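Long-range contact in glycosyl hydrolase, BNR repeat (Ralstonia eutropha, PDB 3B7F), which is a putative glycosyl hydrolase, probably related to the non-viral sialidases, folded as a seven-bladed beta-propeller: residues A[111-123]-A[131-143]. Residues are numbered along the deposited sequence; the frame is centred on the assembly and turned at random. Where two conformers were deposited one is given.
Sequences GRVVDHVFWLTPG and WYAGTSPQGLFRS
Next to the turn of the hairpin the ring of Pro122 lies over the indole of Trp131, with Pro122 CB 3.8 Å from the centroid of the six-membered ring and only 8° off its normal, a CH-pi contact. A chi1 of -70° sets Trp131 CG beside its own backbone N and swings the indole across to the proline. On the same sheet face, the small methyl of Ala133 nests against Val117 CG1, 4.0 Å from Ala133 CB, and Leu120 CD2. Farther on, Val114 CG1 rests on Thr135 CG2, the two side chains crossing at about a right angle, while Val114 CG2 meets Phe141 CZ at 3.9 Å.

The opposite face carries His116, whose ring is roofed on one side by Ser136 CB, 3.6 Å from the ring centroid. With chi1 at 60°, His116 CG stands between its backbone N and carbonyl carbon, which brings the ring over Ser136 CB. His116 ND1 gives an in-plane bond of 2.7 Å to the anti lone pair of Asp115 OD2.

Two classic beta bulges interrupt this antiparallel pairing. Asp115 N and His116 N converge on Ser136 O, and Phe118 N and Trp119 N on Gly134 O; Gly134, without a side chain, lies across from Trp119 CB. Beyond the strand end, Val113 O packs against CD of Pro137, which follows a cis peptide bond, and Arg112 NH2 makes a weak bond of 2.9 Å to Gln138 O.

Strand 116-122 is the innermost strand of a four-stranded propeller blade, with 131-136, 139-143 and 151-152 following outward. Val117, Leu120 and Trp131 pack on strand 70-75 of the preceding blade, whereas Phe118, Trp119 and Tyr132 touch strand 178-184 of the next; Thr121 OG1 bonds to Ile182 O on that strand and Ser136 OG to Pro177 O just before it.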
ATOM      1  N   GLY A 111     -24.088 -11.230  11.472  1.00 52.59           N
ATOM      2  CA  GLY A 111     -22.711 -10.787  11.748  1.00 52.46           C
ATOM      3  C   GLY A 111     -21.704 -10.954  10.599  1.00 53.16           C
ATOM      4  O   GLY A 111     -21.824 -11.897   9.797  1.00 54.32           O
ATOM      5  N   ARG A 112     -20.683 -10.072  10.577  1.00 51.49           N
ATOM      6  CA  ARG A 112     -19.623 -10.035   9.538  0.50 48.68           C
ATOM      7  C   ARG A 112     -18.454 -10.965   9.853  1.00 47.07           C
ATOM      8  O   ARG A 112     -18.128 -11.183  11.024  1.00 45.77           O
ATOM      9  CB  ARG A 112     -18.997  -8.645   9.403  0.50 48.41           C
ATOM     10  CG  ARG A 112     -19.932  -7.458   9.288  0.50 47.66           C
ATOM     11  CD  ARG A 112     -19.148  -6.160   9.455  0.50 43.67           C
ATOM     12  NE  ARG A 112     -18.580  -5.650   8.216  0.50 39.87           N
ATOM     13  CZ  ARG A 112     -17.723  -4.627   8.127  0.50 36.00           C
ATOM     14  NH1 ARG A 112     -17.257  -4.011   9.212  0.50 34.30           N
ATOM     15  NH2 ARG A 112     -17.309  -4.234   6.933  0.50 33.28           N
ATOM     16  N   VAL A 113     -17.813 -11.476   8.801  1.00 43.37           N
ATOM     17  CA  VAL A 113     -16.674 -12.388   8.888  1.00 40.17           C
ATOM     18  C   VAL A 113     -15.466 -11.848   8.085  1.00 38.13           C
ATOM     19  O   VAL A 113     -15.631 -11.377   6.958  1.00 35.78           O
ATOM     20  CB  VAL A 113     -17.074 -13.808   8.377  1.00 40.96           C
ATOM     21  CG1 VAL A 113     -15.847 -14.683   8.119  1.00 39.20           C
ATOM     22  CG2 VAL A 113     -18.029 -14.475   9.355  1.00 37.96           C
ATOM     23  N   VAL A 114     -14.274 -11.931   8.683  1.00 36.49           N
ATOM     24  CA  VAL A 114     -13.020 -11.507   8.059  1.00 34.64           C
ATOM     25  C   VAL A 114     -12.669 -12.506   6.948  1.00 33.58           C
ATOM     26  O   VAL A 114     -12.521 -13.703   7.211  1.00 30.52           O
ATOM     27  CB  VAL A 114     -11.855 -11.376   9.102  1.00 32.97           C
ATOM     28  CG1 VAL A 114     -10.485 -11.218   8.421  1.00 28.94           C
ATOM     29  CG2 VAL A 114     -12.120 -10.205  10.091  1.00 26.99           C
ATOM     30  N   ASP A 115     -12.596 -12.013   5.704  1.00 32.71           N
ATOM     31  CA  ASP A 115     -12.205 -12.843   4.578  1.00 34.27           C
ATOM     32  C   ASP A 115     -10.688 -12.942   4.553  1.00 34.17           C
ATOM     33  O   ASP A 115     -10.152 -14.035   4.456  1.00 34.41           O
ATOM     34  CB  ASP A 115     -12.701 -12.309   3.243  1.00 34.76           C
ATOM     35  CG  ASP A 115     -12.387 -13.260   2.110  1.00 37.58           C
ATOM     36  OD1 ASP A 115     -13.057 -14.303   1.987  1.00 42.83           O
ATOM     37  OD2 ASP A 115     -11.452 -12.973   1.351  1.00 41.08           O
ATOM     38  N   HIS A 116     -10.006 -11.796   4.617  1.00 35.27           N
ATOM     39  CA  HIS A 116      -8.547 -11.779   4.694  1.00 32.69           C
ATOM     40  C   HIS A 116      -8.017 -10.485   5.292  1.00 31.16           C
ATOM     41  O   HIS A 116      -8.680  -9.454   5.253  1.00 30.81           O
ATOM     42  CB  HIS A 116      -7.910 -12.059   3.312  1.00 35.66           C
ATOM     43  CG  HIS A 116      -8.267 -11.076   2.240  1.00 30.14           C
ATOM     44  ND1 HIS A 116      -9.359 -11.232   1.418  1.00 34.75           N
ATOM     45  CD2 HIS A 116      -7.642  -9.954   1.822  1.00 29.45           C
ATOM     46  CE1 HIS A 116      -9.415 -10.227   0.564  1.00 40.28           C
ATOM     47  NE2 HIS A 116      -8.384  -9.433   0.792  1.00 34.97           N
ATOM     48  N   VAL A 117      -6.831 -10.576   5.892  1.00 31.87           N
ATOM     49  CA  VAL A 117      -6.106  -9.416   6.382  1.00 28.94           C
ATOM     50  C   VAL A 117      -5.428  -8.903   5.132  1.00 27.81           C
ATOM     51  O   VAL A 117      -4.645  -9.624   4.502  1.00 28.97           O
ATOM     52  CB  VAL A 117      -5.084  -9.764   7.453  1.00 29.82           C
ATOM     53  CG1 VAL A 117      -4.326  -8.494   7.914  1.00 26.67           C
ATOM     54  CG2 VAL A 117      -5.776 -10.457   8.624  1.00 29.09           C
ATOM     55  N   PHE A 118      -5.728  -7.670   4.757  1.00 27.08           N
ATOM     56  CA  PHE A 118      -5.208  -7.098   3.525  1.00 27.16           C
ATOM     57  C   PHE A 118      -3.951  -6.236   3.699  1.00 29.16           C
ATOM     58  O   PHE A 118      -3.041  -6.303   2.878  1.00 29.36           O
ATOM     59  CB  PHE A 118      -6.302  -6.260   2.872  1.00 28.30           C
ATOM     60  CG  PHE A 118      -5.900  -5.678   1.564  1.00 28.22           C
ATOM     61  CD1 PHE A 118      -5.856  -6.477   0.442  1.00 29.69           C
ATOM     62  CD2 PHE A 118      -5.573  -4.343   1.443  1.00 26.47           C
ATOM     63  CE1 PHE A 118      -5.466  -5.958  -0.783  1.00 26.20           C
ATOM     64  CE2 PHE A 118      -5.175  -3.820   0.216  1.00 30.15           C
ATOM     65  CZ  PHE A 118      -5.119  -4.623  -0.885  1.00 28.00           C
ATOM     66  N   TRP A 119      -3.915  -5.440   4.763  1.00 29.20           N
ATOM     67  CA  TRP A 119      -2.863  -4.453   4.987  1.00 28.68           C
ATOM     68  C   TRP A 119      -2.369  -4.451   6.411  1.00 26.86           C
ATOM     69  O   TRP A 119      -3.173  -4.509   7.307  1.00 24.50           O
ATOM     70  CB  TRP A 119      -3.483  -3.089   4.733  1.00 28.31           C
ATOM     71  CG  TRP A 119      -2.532  -1.966   4.670  1.00 25.88           C
ATOM     72  CD1 TRP A 119      -1.908  -1.330   5.702  1.00 22.64           C
ATOM     73  CD2 TRP A 119      -2.149  -1.284   3.484  1.00 29.38           C
ATOM     74  NE1 TRP A 119      -1.120  -0.311   5.217  1.00 27.42           N
ATOM     75  CE2 TRP A 119      -1.269  -0.252   3.858  1.00 26.50           C
ATOM     76  CE3 TRP A 119      -2.467  -1.449   2.137  1.00 27.62           C
ATOM     77  CZ2 TRP A 119      -0.697   0.602   2.938  1.00 26.84           C
ATOM     78  CZ3 TRP A 119      -1.923  -0.578   1.228  1.00 32.18           C
ATOM     79  CH2 TRP A 119      -1.038   0.434   1.631  1.00 29.48           C
ATOM     80  N   LEU A 120      -1.064  -4.265   6.598  1.00 28.40           N
ATOM     81  CA  LEU A 120      -0.400  -4.233   7.900  1.00 28.56           C
ATOM     82  C   LEU A 120       0.416  -2.945   7.991  1.00 28.61           C
ATOM     83  O   LEU A 120       1.171  -2.620   7.067  1.00 28.63           O
ATOM     84  CB  LEU A 120       0.532  -5.440   8.058  1.00 27.61           C
ATOM     85  CG  LEU A 120      -0.068  -6.847   8.191  1.00 31.44           C
ATOM     86  CD1 LEU A 120       1.035  -7.882   7.976  1.00 28.49           C
ATOM     87  CD2 LEU A 120      -0.774  -7.016   9.536  1.00 30.36           C
ATOM     88  N   THR A 121       0.273  -2.230   9.101  1.00 30.13           N
ATOM     89  CA  THR A 121       1.000  -0.969   9.360  1.00 30.26           C
ATOM     90  C   THR A 121       1.653  -1.029  10.732  1.00 31.64           C
ATOM     91  O   THR A 121       0.961  -1.308  11.705  1.00 31.45           O
ATOM     92  CB  THR A 121       0.049   0.234   9.339  1.00 29.77           C
ATOM     93  OG1 THR A 121      -0.474   0.364   8.029  1.00 27.32           O
ATOM     94  CG2 THR A 121       0.754   1.501   9.672  1.00 27.40           C
ATOM     95  N   PRO A 122       2.973  -0.764  10.817  1.00 30.89           N
ATOM     96  CA  PRO A 122       3.572  -0.742  12.119  1.00 31.10           C
ATOM     97  C   PRO A 122       3.271   0.613  12.772  1.00 31.65           C
ATOM     98  O   PRO A 122       3.193   1.655  12.098  1.00 30.80           O
ATOM     99  CB  PRO A 122       5.070  -0.926  11.829  1.00 32.05           C
ATOM    100  CG  PRO A 122       5.257  -0.601  10.419  1.00 30.01           C
ATOM    101  CD  PRO A 122       3.953  -0.425   9.771  1.00 29.59           C
ATOM    102  N   GLY A 123       3.072   0.586  14.082  1.00 31.71           N
ATOM    103  CA  GLY A 123       2.775   1.786  14.828  1.00 31.12           C
ATOM    104  C   GLY A 123       3.905   2.773  14.989  1.00 30.56           C
ATOM    105  O   GLY A 123       4.976   2.634  14.403  1.00 31.64           O
ATOM    106  N   TRP A 131       0.797  -2.530  16.217  1.00 30.59           N
ATOM    107  CA  TRP A 131       0.530  -2.573  14.775  1.00 30.15           C
ATOM    108  C   TRP A 131      -0.952  -2.385  14.525  1.00 30.30           C
ATOM    109  O   TRP A 131      -1.769  -2.587  15.433  1.00 29.25           O
ATOM    110  CB  TRP A 131       0.871  -3.937  14.176  1.00 31.16           C
ATOM    111  CG  TRP A 131       2.319  -4.286  14.109  1.00 32.89           C
ATOM    112  CD1 TRP A 131       3.114  -4.632  15.143  1.00 30.09           C
ATOM    113  CD2 TRP A 131       3.120  -4.392  12.922  1.00 34.69           C
ATOM    114  NE1 TRP A 131       4.383  -4.900  14.690  1.00 30.94           N
ATOM    115  CE2 TRP A 131       4.413  -4.757  13.328  1.00 31.12           C
ATOM    116  CE3 TRP A 131       2.872  -4.187  11.551  1.00 34.20           C
ATOM    117  CZ2 TRP A 131       5.460  -4.950  12.412  1.00 29.30           C
ATOM    118  CZ3 TRP A 131       3.915  -4.365  10.650  1.00 28.09           C
ATOM    119  CH2 TRP A 131       5.183  -4.736  11.083  1.00 26.94           C
ATOM    120  N   TYR A 132      -1.288  -1.998  13.295  1.00 29.79           N
ATOM    121  CA  TYR A 132      -2.670  -1.966  12.818  1.00 29.92           C
ATOM    122  C   TYR A 132      -2.789  -2.931  11.653  1.00 27.37           C
ATOM    123  O   TYR A 132      -1.834  -3.155  10.942  1.00 27.55           O
ATOM    124  CB  TYR A 132      -3.107  -0.576  12.367  1.00 31.77           C
ATOM    125  CG  TYR A 132      -3.222   0.393  13.504  1.00 33.17           C
ATOM    126  CD1 TYR A 132      -4.410   0.524  14.222  1.00 36.29           C
ATOM    127  CD2 TYR A 132      -2.134   1.158  13.884  1.00 34.14           C
ATOM    128  CE1 TYR A 132      -4.504   1.388  15.272  1.00 32.75           C
ATOM    129  CE2 TYR A 132      -2.217   2.019  14.923  1.00 33.51           C
ATOM    130  CZ  TYR A 132      -3.396   2.142  15.623  1.00 36.00           C
ATOM    131  OH  TYR A 132      -3.439   3.042  16.666  1.00 28.48           O
ATOM    132  N   ALA A 133      -3.967  -3.519  11.507  1.00 27.49           N
ATOM    133  CA  ALA A 133      -4.304  -4.404  10.418  1.00 27.33           C
ATOM    134  C   ALA A 133      -5.622  -3.934   9.780  1.00 26.34           C
ATOM    135  O   ALA A 133      -6.562  -3.551  10.488  1.00 24.05           O
ATOM    136  CB  ALA A 133      -4.445  -5.826  10.898  1.00 27.68           C
ATOM    137  N   GLY A 134      -5.652  -3.960   8.445  1.00 27.31           N
ATOM    138  CA  GLY A 134      -6.837  -3.658   7.650  1.00 28.80           C
ATOM    139  C   GLY A 134      -7.292  -4.945   6.971  1.00 27.87           C
ATOM    140  O   GLY A 134      -6.468  -5.655   6.405  1.00 26.29           O
ATOM    141  N   THR A 135      -8.599  -5.218   7.017  1.00 28.45           N
ATOM    142  CA  THR A 135      -9.199  -6.438   6.478  1.00 28.40           C
ATOM    143  C   THR A 135     -10.154  -6.244   5.294  1.00 27.65           C
ATOM    144  O   THR A 135     -10.513  -5.124   4.951  1.00 27.46           O
ATOM    145  CB  THR A 135     -10.037  -7.193   7.593  1.00 29.47           C
ATOM    146  OG1 THR A 135     -11.097  -6.344   8.067  1.00 30.37           O
ATOM    147  CG2 THR A 135      -9.152  -7.649   8.778  1.00 28.39           C
ATOM    148  N   SER A 136     -10.538  -7.378   4.694  1.00 28.73           N
ATOM    149  CA  SER A 136     -11.611  -7.490   3.725  1.00 30.55           C
ATOM    150  C   SER A 136     -12.653  -8.434   4.383  1.00 30.10           C
ATOM    151  O   SER A 136     -12.288  -9.539   4.753  1.00 30.41           O
ATOM    152  CB  SER A 136     -11.158  -8.097   2.410  1.00 31.42           C
ATOM    153  OG  SER A 136     -12.268  -8.287   1.534  1.00 30.18           O
ATOM    154  N   PRO A 137     -13.912  -7.986   4.599  1.00 30.00           N
ATOM    155  CA  PRO A 137     -14.486  -6.656   4.341  1.00 28.62           C
ATOM    156  C   PRO A 137     -13.883  -5.612   5.293  1.00 28.38           C
ATOM    157  O   PRO A 137     -13.128  -5.973   6.192  1.00 27.93           O
ATOM    158  CB  PRO A 137     -15.981  -6.870   4.542  1.00 27.31           C
ATOM    159  CG  PRO A 137     -16.078  -7.981   5.517  1.00 31.04           C
ATOM    160  CD  PRO A 137     -14.921  -8.892   5.182  1.00 30.70           C
ATOM    161  N   GLN A 138     -14.221  -4.342   5.099  1.00 29.26           N
ATOM    162  CA  GLN A 138     -13.546  -3.247   5.812  1.00 28.27           C
ATOM    163  C   GLN A 138     -13.604  -3.415   7.318  1.00 30.64           C
ATOM    164  O   GLN A 138     -14.663  -3.582   7.889  1.00 33.17           O
ATOM    165  CB  GLN A 138     -14.078  -1.845   5.404  1.00 31.16           C
ATOM    166  CG  GLN A 138     -14.002  -1.415   3.893  1.00 31.52           C
ATOM    167  CD  GLN A 138     -15.216  -1.811   3.082  1.00 32.91           C
ATOM    168  OE1 GLN A 138     -15.743  -2.920   3.251  1.00 30.62           O
ATOM    169  NE2 GLN A 138     -15.664  -0.916   2.172  1.00 25.55           N
ATOM    170  N   GLY A 139     -12.441  -3.410   7.956  1.00 31.63           N
ATOM    171  CA  GLY A 139     -12.342  -3.551   9.405  1.00 29.67           C
ATOM    172  C   GLY A 139     -10.944  -3.153   9.785  1.00 29.21           C
ATOM    173  O   GLY A 139     -10.020  -3.381   8.993  1.00 26.86           O
ATOM    174  N   LEU A 140     -10.814  -2.502  10.949  1.00 27.97           N
ATOM    175  CA  LEU A 140      -9.548  -2.030  11.508  1.00 27.53           C
ATOM    176  C   LEU A 140      -9.318  -2.778  12.820  1.00 29.27           C
ATOM    177  O   LEU A 140     -10.207  -2.823  13.676  1.00 28.98           O
ATOM    178  CB  LEU A 140      -9.589  -0.521  11.764  1.00 27.96           C
ATOM    179  CG  LEU A 140      -8.301   0.174  12.213  1.00 27.66           C
ATOM    180  CD1 LEU A 140      -7.236   0.177  11.104  1.00 28.55           C
ATOM    181  CD2 LEU A 140      -8.599   1.582  12.692  1.00 24.35           C
ATOM    182  N   PHE A 141      -8.121  -3.339  12.958  1.00 28.41           N
ATOM    183  CA  PHE A 141      -7.698  -4.109  14.118  1.00 28.78           C
ATOM    184  C   PHE A 141      -6.341  -3.608  14.611  1.00 29.76           C
ATOM    185  O   PHE A 141      -5.589  -2.952  13.872  1.00 28.44           O
ATOM    186  CB  PHE A 141      -7.621  -5.607  13.775  1.00 28.26           C
ATOM    187  CG  PHE A 141      -8.946  -6.190  13.359  1.00 30.05           C
ATOM    188  CD1 PHE A 141      -9.388  -6.098  12.034  1.00 32.05           C
ATOM    189  CD2 PHE A 141      -9.761  -6.807  14.279  1.00 27.97           C
ATOM    190  CE1 PHE A 141     -10.637  -6.625  11.649  1.00 31.79           C
ATOM    191  CE2 PHE A 141     -10.994  -7.319  13.913  1.00 27.81           C
ATOM    192  CZ  PHE A 141     -11.439  -7.236  12.597  1.00 29.20           C
ATOM    193  N   ARG A 142      -6.041  -3.920  15.867  1.00 30.42           N
ATOM    194  CA  ARG A 142      -4.804  -3.498  16.487  1.00 31.30           C
ATOM    195  C   ARG A 142      -4.171  -4.611  17.337  1.00 29.88           C
ATOM    196  O   ARG A 142      -4.865  -5.371  18.006  1.00 28.55           O
ATOM    197  CB  ARG A 142      -5.073  -2.278  17.359  1.00 31.94           C
ATOM    198  CG  ARG A 142      -3.833  -1.683  18.011  1.00 32.64           C
ATOM    199  CD  ARG A 142      -4.160  -0.782  19.179  1.00 36.89           C
ATOM    200  NE  ARG A 142      -4.611   0.547  18.801  1.00 40.09           N
ATOM    201  CZ  ARG A 142      -5.782   1.133  19.099  1.00 41.90           C
ATOM    202  NH1 ARG A 142      -6.751   0.531  19.817  1.00 33.88           N
ATOM    203  NH2 ARG A 142      -5.983   2.381  18.670  1.00 27.59           N
ATOM    204  N   SER A 143      -2.843  -4.689  17.282  1.00 28.90           N
ATOM    205  CA  SER A 143      -2.055  -5.557  18.141  1.00 29.00           C
ATOM    206  C   SER A 143      -1.154  -4.645  18.932  1.00 30.62           C
ATOM    207  O   SER A 143      -0.765  -3.606  18.417  1.00 31.07           O
ATOM    208  CB  SER A 143      -1.184  -6.495  17.326  1.00 28.01           C
ATOM    209  OG  SER A 143      -0.499  -7.394  18.160  1.00 23.88           O
TER